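Local atomic coordinates of class I phosphodiesterase PDEB1 (Leishmania major, PDB entry 2R8Q), a protein that belongs to the class I cyclic nucleotide phosphodiesterase family, its all-helical catalytic domain holding zinc and magnesium ions beside a pocket occupied by 3-isobutyl-1-methylxanthine. Residues 124-133 / 242-250. Sequence-based numbering, arbitrary orientation.
Sequences LLTELECYVL and RRLVMETLI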
# COMPACT_ATOMS: atom_id res chain seq x y z
N LEU A 124 -15.01 -28.02 -7.69
CA LEU A 124 -13.73 -28.15 -7.00
C LEU A 124 -13.61 -27.18 -5.83
O LEU A 124 -12.62 -27.21 -5.09
CB LEU A 124 -12.59 -27.87 -7.98
CG LEU A 124 -12.59 -28.66 -9.30
CD1 LEU A 124 -11.58 -28.05 -10.26
CD2 LEU A 124 -12.28 -30.11 -9.02
N LEU A 125 -14.62 -26.34 -5.64
CA LEU A 125 -14.61 -25.33 -4.58
C LEU A 125 -15.86 -25.30 -3.72
O LEU A 125 -16.88 -25.89 -4.06
CB LEU A 125 -14.45 -23.94 -5.21
CG LEU A 125 -13.29 -23.70 -6.17
CD1 LEU A 125 -13.45 -22.34 -6.83
CD2 LEU A 125 -11.97 -23.79 -5.41
N THR A 126 -15.77 -24.60 -2.59
CA THR A 126 -16.93 -24.44 -1.72
C THR A 126 -17.70 -23.25 -2.28
O THR A 126 -17.17 -22.50 -3.10
CB THR A 126 -16.53 -24.12 -0.26
OG1 THR A 126 -15.84 -22.87 -0.21
CG2 THR A 126 -15.65 -25.22 0.30
N GLU A 127 -18.95 -23.07 -1.85
CA GLU A 127 -19.74 -21.95 -2.33
C GLU A 127 -19.11 -20.63 -1.90
O GLU A 127 -19.14 -19.65 -2.64
CB GLU A 127 -21.18 -22.05 -1.82
CG GLU A 127 -21.93 -23.26 -2.34
CD GLU A 127 -23.40 -23.26 -1.97
OE1 GLU A 127 -23.71 -23.04 -0.78
OE2 GLU A 127 -24.24 -23.48 -2.87
N LEU A 128 -18.54 -20.61 -0.70
CA LEU A 128 -17.89 -19.40 -0.21
C LEU A 128 -16.72 -19.02 -1.12
O LEU A 128 -16.53 -17.84 -1.44
CB LEU A 128 -17.39 -19.59 1.22
CG LEU A 128 -16.59 -18.42 1.81
CD1 LEU A 128 -17.45 -17.16 1.79
CD2 LEU A 128 -16.15 -18.74 3.23
N GLU A 129 -15.95 -20.01 -1.54
CA GLU A 129 -14.80 -19.76 -2.41
C GLU A 129 -15.25 -19.27 -3.78
O GLU A 129 -14.58 -18.43 -4.39
CB GLU A 129 -13.94 -21.02 -2.50
CG GLU A 129 -13.33 -21.36 -1.14
CD GLU A 129 -12.68 -22.72 -1.06
OE1 GLU A 129 -13.08 -23.64 -1.80
OE2 GLU A 129 -11.77 -22.87 -0.22
N CYS A 130 -16.38 -19.77 -4.26
CA CYS A 130 -16.89 -19.32 -5.56
C CYS A 130 -17.27 -17.85 -5.45
O CYS A 130 -16.98 -17.05 -6.34
CB CYS A 130 -18.12 -20.14 -5.97
SG CYS A 130 -17.73 -21.82 -6.48
N TYR A 131 -17.93 -17.49 -4.34
CA TYR A 131 -18.35 -16.12 -4.08
C TYR A 131 -17.15 -15.20 -4.01
O TYR A 131 -17.10 -14.17 -4.68
CB TYR A 131 -19.15 -16.07 -2.77
CG TYR A 131 -19.60 -14.69 -2.35
CD1 TYR A 131 -20.31 -13.87 -3.22
CD2 TYR A 131 -19.33 -14.22 -1.07
CE1 TYR A 131 -20.73 -12.60 -2.83
CE2 TYR A 131 -19.75 -12.95 -0.66
CZ TYR A 131 -20.45 -12.15 -1.55
OH TYR A 131 -20.85 -10.89 -1.17
N VAL A 132 -16.16 -15.57 -3.20
CA VAL A 132 -14.96 -14.76 -3.05
C VAL A 132 -14.22 -14.61 -4.38
O VAL A 132 -13.72 -13.53 -4.70
CB VAL A 132 -14.02 -15.36 -1.99
CG1 VAL A 132 -12.71 -14.58 -1.95
CG2 VAL A 132 -14.70 -15.34 -0.63
N LEU A 133 -14.17 -15.67 -5.18
CA LEU A 133 -13.49 -15.60 -6.46
C LEU A 133 -14.14 -14.57 -7.38
O LEU A 133 -13.45 -13.76 -8.02
CB LEU A 133 -13.49 -16.98 -7.13
CG LEU A 133 -12.81 -17.08 -8.50
CD1 LEU A 133 -11.35 -16.66 -8.40
CD2 LEU A 133 -12.91 -18.52 -9.00
N ARG A 242 -7.70 -26.32 -2.98
CA ARG A 242 -8.76 -25.47 -3.49
C ARG A 242 -8.26 -24.04 -3.67
O ARG A 242 -8.71 -23.33 -4.58
CB ARG A 242 -9.97 -25.51 -2.55
CG ARG A 242 -10.53 -26.92 -2.34
CD ARG A 242 -11.96 -26.88 -1.82
NE ARG A 242 -12.08 -25.97 -0.68
CZ ARG A 242 -11.65 -26.24 0.55
NH1 ARG A 242 -11.08 -27.40 0.83
NH2 ARG A 242 -11.78 -25.32 1.50
N ARG A 243 -7.33 -23.60 -2.83
CA ARG A 243 -6.79 -22.25 -2.97
C ARG A 243 -6.02 -22.14 -4.28
O ARG A 243 -6.16 -21.15 -5.00
CB ARG A 243 -5.86 -21.90 -1.80
CG ARG A 243 -5.35 -20.45 -1.85
CD ARG A 243 -6.51 -19.47 -1.91
NE ARG A 243 -7.56 -19.81 -0.94
CZ ARG A 243 -7.53 -19.46 0.34
NH1 ARG A 243 -6.52 -18.75 0.83
NH2 ARG A 243 -8.51 -19.85 1.14
N LEU A 244 -5.21 -23.15 -4.59
CA LEU A 244 -4.45 -23.15 -5.83
C LEU A 244 -5.41 -23.18 -7.02
O LEU A 244 -5.13 -22.60 -8.07
CB LEU A 244 -3.48 -24.33 -5.86
CG LEU A 244 -2.59 -24.46 -7.10
CD1 LEU A 244 -1.90 -23.14 -7.41
CD2 LEU A 244 -1.56 -25.56 -6.86
N VAL A 245 -6.54 -23.86 -6.86
CA VAL A 245 -7.53 -23.91 -7.94
C VAL A 245 -8.09 -22.51 -8.16
O VAL A 245 -8.27 -22.08 -9.30
CB VAL A 245 -8.69 -24.88 -7.60
CG1 VAL A 245 -9.88 -24.62 -8.53
CG2 VAL A 245 -8.21 -26.32 -7.76
N MET A 246 -8.36 -21.78 -7.08
CA MET A 246 -8.88 -20.42 -7.18
C MET A 246 -7.88 -19.52 -7.90
O MET A 246 -8.25 -18.74 -8.79
CB MET A 246 -9.15 -19.84 -5.79
CG MET A 246 -10.30 -20.48 -5.03
SD MET A 246 -10.46 -19.79 -3.36
CE MET A 246 -11.18 -18.20 -3.72
N GLU A 247 -6.61 -19.63 -7.51
CA GLU A 247 -5.57 -18.81 -8.12
C GLU A 247 -5.41 -19.12 -9.60
O GLU A 247 -5.20 -18.23 -10.41
CB GLU A 247 -4.24 -19.02 -7.40
CG GLU A 247 -4.28 -18.63 -5.92
CD GLU A 247 -3.04 -19.09 -5.16
OE1 GLU A 247 -2.35 -20.01 -5.65
OE2 GLU A 247 -2.77 -18.53 -4.08
N THR A 248 -5.50 -20.40 -9.94
CA THR A 248 -5.35 -20.81 -11.32
C THR A 248 -6.53 -20.33 -12.16
O THR A 248 -6.36 -19.94 -13.32
CB THR A 248 -5.21 -22.34 -11.42
OG1 THR A 248 -4.12 -22.76 -10.60
CG2 THR A 248 -4.93 -22.76 -12.86
N LEU A 249 -7.73 -20.36 -11.58
CA LEU A 249 -8.91 -19.89 -12.29
C LEU A 249 -8.84 -18.39 -12.56
O LEU A 249 -9.14 -17.96 -13.67
CB LEU A 249 -10.19 -20.20 -11.50
CG LEU A 249 -10.68 -21.65 -11.54
CD1 LEU A 249 -11.82 -21.83 -10.56
CD2 LEU A 249 -11.13 -22.01 -12.96
N ILE A 250 -8.46 -17.59 -11.57
CA ILE A 250 -8.40 -16.16 -11.83
C ILE A 250 -7.31 -15.86 -12.86
O ILE A 250 -7.45 -14.94 -13.67
CB ILE A 250 -8.19 -15.31 -10.54
CG1 ILE A 250 -8.41 -13.83 -10.88
CG2 ILE A 250 -6.79 -15.53 -9.95
CD1 ILE A 250 -8.60 -12.92 -9.67
O HOH W 1 -9.09 -22.32 -0.61
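Glu129 and Arg242 join two helices of the all-helical phosphodiesterase domain through a salt bridge built onto a capping box. Arg242 meets the carboxylate side-on: NE gives a 2.8 Å bond to Glu129 OE1, using that oxygen's syn lone pair and nearly in the guanidinium plane, whereas NH2 reaches OE2 less straight (134° at the hydrogen) from above the carboxylate plane. The side chains cross at about a right angle, yet the bend of Arg242 at chi3 lays the guanidinium within 30° of the carboxylate plane.

The box closes when Thr126 N donates to Glu129 OE1 at 3.0 Å and Glu129 N to Thr126 OG1 at 3.2 Å, so OE1 serves two donors, one from each segment. Glu129 OE2 also accepts from a water and is hydrogen-bonded to Tyr202 of helix 197-212; NH2 of Arg242 also forms a salt bridge with Asp239, and NH1 is hydrogen-bonded to the carbonyl of Lys236. With at least two partners on each oxygen, the buried carboxylate probably stays ionised. By contrast, Leu124 O, buried here against Arg242 CD, has no polar partner.

Beyond the ion pair the segment axes run at 29°, and apolar packing takes over. Leu133 CD2 lies 3.8 Å from Leu249 CD1, while Leu125 CD2 touches Met246 CG at 3.7 Å. Met246, bent at chi3, brings its CE to 3.5 Å from Glu129 O, the carbonyl that already accepts from Leu133 N.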